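Local structure of interleukin-10-like protein (Human herpesvirus 5, 1LQS) at residues C[66-69]-C[70-74]; C[98-101]-C[102-106]. The protein mimics human interleukin-10, binding the host interleukin-10 receptor to trigger immunosuppressive signalling that helps the virus evade immunity. All coordinates share one frame; numbering follows the deposited sequence.

Contact 1: C[66-69]-C[70-74]; sequences MDWL and LRRYL
Asp67 and Arg71, one helical turn apart, meet through the way their side chains leave the backbone: CG of Asp67 stands trans to the main-chain N (chi1 -164°), while CG of Arg71 stands trans to its own carbonyl carbon (chi1 -84°) and the chain then runs extended as far as NE, which brings OD2 and NE together. The result is a salt bridge of the i to i+4 kind within helix 62-84. Arg71 NE gives its N-H to Asp67 OD2 at 2.7 Å, and the bond is bent, with an N-H...O angle of 132°. The oxygen lies almost in the guanidinium plane, at its edge, and is met on its syn side but somewhat out of the carboxylate plane; the two planar groups are well inclined to each other. The other carboxylate oxygen, OD1, is probably hydrogen-bonded to Tyr103 OH, so the carboxylate links a turn of its own helix to helix 89-106.

On the neighbouring strip of the helix, Trp68 and Arg72 run side by side. The guanidinium of Arg72 lies beside the six-membered part of the indole, its NH1 coming obliquely and nearest to Trp68 CZ2. The planes are steeply inclined, and Trp68 CH2 sits over one guanidinium face, near its rim. A third pair is apolar: the bent Met66 chain brings CE to 3.9 Å from Leu70 CG, and Leu70 continues onto Leu99 and Met106. Under all three pairs runs the regular backbone bonding, including Tyr73 N to Leu69 O at 3.0 Å.

Met66, Trp68, Leu69 and Tyr73 also pack on the second subunit, as in the intertwined dimers of the interleukin-10 family, while Arg71 probably stabilises the negative charge of Asp67.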
ATOM      1  N   MET C  66       7.805 -12.033   1.736  1.00 42.28           N
ATOM      2  CA  MET C  66       7.386 -13.265   1.088  1.00 42.53           C
ATOM      3  C   MET C  66       8.539 -13.859   0.306  1.00 42.28           C
ATOM      4  O   MET C  66       8.732 -15.081   0.327  1.00 43.43           O
ATOM      5  CB  MET C  66       6.197 -13.014   0.148  1.00 43.22           C
ATOM      6  CG  MET C  66       5.503 -14.283  -0.372  1.00 43.88           C
ATOM      7  SD  MET C  66       4.491 -15.169   0.868  1.00 42.85           S
ATOM      8  CE  MET C  66       5.705 -16.290   1.484  1.00 44.64           C
ATOM      9  N   ASP C  67       9.306 -13.005  -0.378  1.00 42.30           N
ATOM     10  CA  ASP C  67      10.444 -13.474  -1.172  1.00 41.33           C
ATOM     11  C   ASP C  67      11.533 -13.962  -0.253  1.00 40.85           C
ATOM     12  O   ASP C  67      12.082 -15.052  -0.448  1.00 42.55           O
ATOM     13  CB  ASP C  67      11.025 -12.373  -2.057  1.00 41.87           C
ATOM     14  CG  ASP C  67      11.933 -12.932  -3.159  1.00 44.33           C
ATOM     15  OD1 ASP C  67      11.382 -13.498  -4.129  1.00 44.75           O
ATOM     16  OD2 ASP C  67      13.186 -12.822  -3.054  1.00 43.04           O
ATOM     17  N   TRP C  68      11.847 -13.150   0.752  1.00 39.55           N
ATOM     18  CA  TRP C  68      12.873 -13.512   1.708  1.00 37.56           C
ATOM     19  C   TRP C  68      12.597 -14.900   2.232  1.00 36.06           C
ATOM     20  O   TRP C  68      13.463 -15.778   2.143  1.00 35.77           O
ATOM     21  CB  TRP C  68      12.918 -12.540   2.894  1.00 38.61           C
ATOM     22  CG  TRP C  68      14.083 -12.825   3.801  1.00 39.36           C
ATOM     23  CD1 TRP C  68      15.403 -12.582   3.535  1.00 39.30           C
ATOM     24  CD2 TRP C  68      14.048 -13.496   5.067  1.00 39.30           C
ATOM     25  NE1 TRP C  68      16.190 -13.063   4.554  1.00 39.92           N
ATOM     26  CE2 TRP C  68      15.385 -13.630   5.508  1.00 40.23           C
ATOM     27  CE3 TRP C  68      13.021 -14.001   5.872  1.00 40.77           C
ATOM     28  CZ2 TRP C  68      15.721 -14.251   6.719  1.00 41.55           C
ATOM     29  CZ3 TRP C  68      13.359 -14.623   7.085  1.00 42.11           C
ATOM     30  CH2 TRP C  68      14.698 -14.740   7.490  1.00 42.00           C
ATOM     31  N   LEU C  69      11.390 -15.090   2.773  1.00 34.28           N
ATOM     32  CA  LEU C  69      10.992 -16.375   3.333  1.00 34.52           C
ATOM     33  C   LEU C  69      11.172 -17.536   2.375  1.00 36.26           C
ATOM     34  O   LEU C  69      11.864 -18.511   2.696  1.00 37.30           O
ATOM     35  CB  LEU C  69       9.548 -16.336   3.800  1.00 34.04           C
ATOM     36  CG  LEU C  69       9.305 -15.633   5.139  1.00 36.56           C
ATOM     37  CD1 LEU C  69       7.848 -15.847   5.566  1.00 32.40           C
ATOM     38  CD2 LEU C  69      10.267 -16.174   6.200  1.00 35.15           C
ATOM     39  N   LEU C  70      10.555 -17.435   1.201  1.00 36.10           N
ATOM     40  CA  LEU C  70      10.651 -18.490   0.205  1.00 36.77           C
ATOM     41  C   LEU C  70      12.103 -18.841  -0.155  1.00 38.32           C
ATOM     42  O   LEU C  70      12.438 -20.017  -0.364  1.00 37.61           O
ATOM     43  CB  LEU C  70       9.867 -18.085  -1.040  1.00 36.90           C
ATOM     44  CG  LEU C  70       8.350 -17.944  -0.838  1.00 36.57           C
ATOM     45  CD1 LEU C  70       7.719 -17.272  -2.040  1.00 34.35           C
ATOM     46  CD2 LEU C  70       7.738 -19.313  -0.609  1.00 35.41           C
ATOM     47  N   ARG C  71      12.967 -17.830  -0.218  1.00 38.75           N
ATOM     48  CA  ARG C  71      14.372 -18.074  -0.546  1.00 40.03           C
ATOM     49  C   ARG C  71      15.053 -18.773   0.621  1.00 39.03           C
ATOM     50  O   ARG C  71      15.869 -19.682   0.437  1.00 39.00           O
ATOM     51  CB  ARG C  71      15.102 -16.756  -0.833  1.00 41.70           C
ATOM     52  CG  ARG C  71      14.970 -16.237  -2.243  1.00 44.00           C
ATOM     53  CD  ARG C  71      15.389 -14.766  -2.343  1.00 44.83           C
ATOM     54  NE  ARG C  71      15.377 -14.329  -3.736  1.00 47.83           N
ATOM     55  CZ  ARG C  71      16.296 -14.681  -4.634  1.00 47.41           C
ATOM     56  NH1 ARG C  71      17.298 -15.462  -4.275  1.00 48.98           N
ATOM     57  NH2 ARG C  71      16.201 -14.277  -5.892  1.00 47.31           N
ATOM     58  N   ARG C  72      14.710 -18.323   1.822  1.00 38.15           N
ATOM     59  CA  ARG C  72      15.273 -18.860   3.051  1.00 39.46           C
ATOM     60  C   ARG C  72      14.982 -20.365   3.151  1.00 41.30           C
ATOM     61  O   ARG C  72      15.833 -21.154   3.555  1.00 41.41           O
ATOM     62  CB  ARG C  72      14.682 -18.075   4.232  1.00 39.15           C
ATOM     63  CG  ARG C  72      14.987 -18.593   5.617  1.00 38.99           C
ATOM     64  CD  ARG C  72      16.452 -18.789   5.824  1.00 42.83           C
ATOM     65  NE  ARG C  72      16.810 -18.648   7.233  1.00 45.55           N
ATOM     66  CZ  ARG C  72      17.481 -17.610   7.726  1.00 45.97           C
ATOM     67  NH1 ARG C  72      17.866 -16.622   6.924  1.00 44.14           N
ATOM     68  NH2 ARG C  72      17.774 -17.565   9.021  1.00 46.03           N
ATOM     69  N   TYR C  73      13.780 -20.761   2.759  1.00 42.39           N
ATOM     70  CA  TYR C  73      13.408 -22.158   2.808  1.00 43.00           C
ATOM     71  C   TYR C  73      14.047 -22.958   1.690  1.00 43.24           C
ATOM     72  O   TYR C  73      14.617 -24.025   1.919  1.00 45.37           O
ATOM     73  CB  TYR C  73      11.899 -22.302   2.713  1.00 42.16           C
ATOM     74  CG  TYR C  73      11.180 -22.117   4.019  1.00 41.34           C
ATOM     75  CD1 TYR C  73      11.006 -23.178   4.894  1.00 40.06           C
ATOM     76  CD2 TYR C  73      10.608 -20.895   4.347  1.00 40.84           C
ATOM     77  CE1 TYR C  73      10.264 -23.026   6.061  1.00 40.51           C
ATOM     78  CE2 TYR C  73       9.870 -20.736   5.507  1.00 39.32           C
ATOM     79  CZ  TYR C  73       9.695 -21.801   6.353  1.00 39.02           C
ATOM     80  OH  TYR C  73       8.906 -21.646   7.467  1.00 38.31           O
ATOM     81  N   LEU C  74      13.943 -22.460   0.470  1.00 42.54           N
ATOM     82  CA  LEU C  74      14.520 -23.196  -0.633  1.00 42.73           C
ATOM     83  C   LEU C  74      16.029 -23.337  -0.491  1.00 43.12           C
ATOM     84  O   LEU C  74      16.589 -24.385  -0.804  1.00 41.88           O
ATOM     85  CB  LEU C  74      14.165 -22.516  -1.960  1.00 41.82           C
ATOM     86  CG  LEU C  74      12.661 -22.514  -2.262  1.00 40.19           C
ATOM     87  CD1 LEU C  74      12.392 -21.991  -3.654  1.00 40.04           C
ATOM     88  CD2 LEU C  74      12.140 -23.916  -2.155  1.00 39.83           C
TER

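Contact 2: C[98-101]-C[102-106]; sequences TLES and IYKDM
Lys104 reaches back along the helix toward Glu100, and its side chain can be followed atom by atom. CB lies 3.8 Å from the carbonyl oxygen of Glu100, and CG, trans to the lysine's carbonyl carbon (chi1 -68°), passes the same Glu100 O at 3.6 Å. From there the chain is fully extended: CD serves as a spacer, and CE arrives 4.1 Å from Glu100 CG, so the aliphatic parts of the two residues meet at an angle. At the tip, NZ stays 5.2 Å from Glu100 OE2, too far for an ion pair by contact. The glutamate, bent at chi2 (59°), instead turns OE1 to Arg96, one turn earlier, in a salt bridge.

Beneath this pair the main chain of helix 89-106 is regular. Lys104 N bonds to Glu100 O at 3.0 Å and is nearly straight, with an N-H...O angle of 171°. The following bond, from Asp105 N to Ser101 O, is stretched to 3.4 Å and weak, close to where the helix stops. Ser101 and Asp105 share a side of the helix and a partner there, since Arg27 NH2 of helix 25-42 gives a hydrogen bond to Ser101 OG and forms a salt bridge with Asp105 OD1. Ile102 belongs to the apolar side: its CG1 lies 3.3 Å from Thr98 O, and its side chain packs on Leu31 and on Leu149 of the second subunit.

Chemically, although the i to i+4 spacing suits a salt bridge, the side chains of Glu100 and Lys104 meet through CG and CE, and their charges can attract at most weakly from a distance, while the firmer polar links run from Glu100 to Arg96 and from Ser101 and Asp105 across to helix 25-42.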
ATOM      1  N   THR C  98       8.376 -28.756  -5.127  1.00 38.73           N
ATOM      2  CA  THR C  98       7.105 -28.115  -5.430  1.00 38.62           C
ATOM      3  C   THR C  98       7.150 -26.632  -5.049  1.00 38.67           C
ATOM      4  O   THR C  98       6.599 -25.779  -5.747  1.00 38.83           O
ATOM      5  CB  THR C  98       5.937 -28.804  -4.673  1.00 38.32           C
ATOM      6  OG1 THR C  98       5.713 -30.106  -5.222  1.00 39.35           O
ATOM      7  CG2 THR C  98       4.656 -27.984  -4.780  1.00 38.03           C
ATOM      8  N   LEU C  99       7.808 -26.324  -3.942  1.00 38.39           N
ATOM      9  CA  LEU C  99       7.883 -24.945  -3.514  1.00 38.84           C
ATOM     10  C   LEU C  99       8.705 -24.212  -4.546  1.00 39.86           C
ATOM     11  O   LEU C  99       8.423 -23.061  -4.883  1.00 39.57           O
ATOM     12  CB  LEU C  99       8.530 -24.855  -2.136  1.00 39.31           C
ATOM     13  CG  LEU C  99       8.435 -23.518  -1.398  1.00 39.30           C
ATOM     14  CD1 LEU C  99       7.025 -22.936  -1.499  1.00 39.63           C
ATOM     15  CD2 LEU C  99       8.835 -23.749   0.049  1.00 37.65           C
ATOM     16  N   GLU C 100       9.713 -24.902  -5.067  1.00 41.13           N
ATOM     17  CA  GLU C 100      10.581 -24.330  -6.086  1.00 43.05           C
ATOM     18  C   GLU C 100       9.701 -24.014  -7.307  1.00 45.09           C
ATOM     19  O   GLU C 100       9.753 -22.919  -7.865  1.00 45.19           O
ATOM     20  CB  GLU C 100      11.678 -25.343  -6.434  1.00 43.02           C
ATOM     21  CG  GLU C 100      12.904 -24.775  -7.142  1.00 45.58           C
ATOM     22  CD  GLU C 100      13.622 -23.697  -6.332  1.00 47.90           C
ATOM     23  OE1 GLU C 100      13.912 -23.929  -5.137  1.00 51.12           O
ATOM     24  OE2 GLU C 100      13.910 -22.620  -6.892  1.00 46.73           O
ATOM     25  N   SER C 101       8.868 -24.976  -7.695  1.00 46.28           N
ATOM     26  CA  SER C 101       7.978 -24.809  -8.833  1.00 46.63           C
ATOM     27  C   SER C 101       7.153 -23.538  -8.676  1.00 47.19           C
ATOM     28  O   SER C 101       7.017 -22.753  -9.620  1.00 46.48           O
ATOM     29  CB  SER C 101       7.052 -26.021  -8.951  1.00 47.22           C
ATOM     30  OG  SER C 101       6.216 -25.919 -10.087  1.00 47.23           O
ATOM     31  N   ILE C 102       6.606 -23.340  -7.480  1.00 46.66           N
ATOM     32  CA  ILE C 102       5.809 -22.151  -7.196  1.00 46.32           C
ATOM     33  C   ILE C 102       6.635 -20.854  -7.319  1.00 47.07           C
ATOM     34  O   ILE C 102       6.186 -19.890  -7.940  1.00 46.47           O
ATOM     35  CB  ILE C 102       5.186 -22.223  -5.778  1.00 44.58           C
ATOM     36  CG1 ILE C 102       4.261 -23.435  -5.690  1.00 43.75           C
ATOM     37  CG2 ILE C 102       4.402 -20.955  -5.482  1.00 42.58           C
ATOM     38  CD1 ILE C 102       3.507 -23.530  -4.396  1.00 41.87           C
ATOM     39  N   TYR C 103       7.842 -20.843  -6.743  1.00 45.99           N
ATOM     40  CA  TYR C 103       8.707 -19.662  -6.789  1.00 44.89           C
ATOM     41  C   TYR C 103       9.056 -19.205  -8.200  1.00 45.50           C
ATOM     42  O   TYR C 103       8.986 -18.016  -8.501  1.00 46.01           O
ATOM     43  CB  TYR C 103      10.007 -19.913  -6.027  1.00 43.68           C
ATOM     44  CG  TYR C 103      10.809 -18.648  -5.774  1.00 41.82           C
ATOM     45  CD1 TYR C 103      10.282 -17.611  -5.006  1.00 41.69           C
ATOM     46  CD2 TYR C 103      12.084 -18.489  -6.296  1.00 39.87           C
ATOM     47  CE1 TYR C 103      10.999 -16.452  -4.765  1.00 40.74           C
ATOM     48  CE2 TYR C 103      12.809 -17.330  -6.060  1.00 40.65           C
ATOM     49  CZ  TYR C 103      12.259 -16.314  -5.291  1.00 40.37           C
ATOM     50  OH  TYR C 103      12.972 -15.164  -5.043  1.00 38.85           O
ATOM     51  N   LYS C 104       9.453 -20.140  -9.055  1.00 46.09           N
ATOM     52  CA  LYS C 104       9.798 -19.808 -10.429  1.00 46.68           C
ATOM     53  C   LYS C 104       8.619 -19.153 -11.133  1.00 46.91           C
ATOM     54  O   LYS C 104       8.809 -18.262 -11.960  1.00 48.01           O
ATOM     55  CB  LYS C 104      10.231 -21.062 -11.196  1.00 48.36           C
ATOM     56  CG  LYS C 104      11.554 -21.647 -10.699  1.00 51.77           C
ATOM     57  CD  LYS C 104      12.007 -22.843 -11.527  1.00 53.91           C
ATOM     58  CE  LYS C 104      13.326 -23.399 -11.000  1.00 54.58           C
ATOM     59  NZ  LYS C 104      13.795 -24.604 -11.747  1.00 55.07           N
ATOM     60  N   ASP C 105       7.402 -19.591 -10.805  1.00 46.14           N
ATOM     61  CA  ASP C 105       6.199 -19.020 -11.411  1.00 44.69           C
ATOM     62  C   ASP C 105       5.806 -17.678 -10.810  1.00 44.42           C
ATOM     63  O   ASP C 105       5.243 -16.832 -11.495  1.00 44.41           O
ATOM     64  CB  ASP C 105       5.020 -19.982 -11.286  1.00 43.70           C
ATOM     65  CG  ASP C 105       4.960 -20.974 -12.423  1.00 44.40           C
ATOM     66  OD1 ASP C 105       3.958 -21.726 -12.490  1.00 42.11           O
ATOM     67  OD2 ASP C 105       5.917 -20.999 -13.241  1.00 43.37           O
ATOM     68  N   MET C 106       6.087 -17.489  -9.528  1.00 45.31           N
ATOM     69  CA  MET C 106       5.760 -16.239  -8.866  1.00 46.71           C
ATOM     70  C   MET C 106       6.633 -15.067  -9.345  1.00 48.64           C
ATOM     71  O   MET C 106       6.157 -13.927  -9.413  1.00 47.98           O
ATOM     72  CB  MET C 106       5.899 -16.394  -7.358  1.00 46.60           C
ATOM     73  CG  MET C 106       4.791 -17.169  -6.682  1.00 43.72           C
ATOM     74  SD  MET C 106       5.171 -17.245  -4.917  1.00 42.59           S
ATOM     75  CE  MET C 106       4.848 -15.559  -4.435  1.00 41.84           C
TER

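Contact 1 and contact 2 sit on consecutive helices of the chain, 62-84 and 89-106, with their centres about 11 Å apart; the first closes before the second opens. The helices lie side by side, and the contacts touch directly. The probable hydrogen bond between Asp67 and Tyr103 forms the polar part of this seam, and Leu74 CD2 packs against Leu99 CB at 3.7 Å in its apolar part. Each contact pairs residues within its own helix, while some of the same side chains also meet the other helix. Both also pack against the second subunit, consistent with the interleukin-10 family's exchange of helices between chains, so the same short segments serve the subunit core and the dimer.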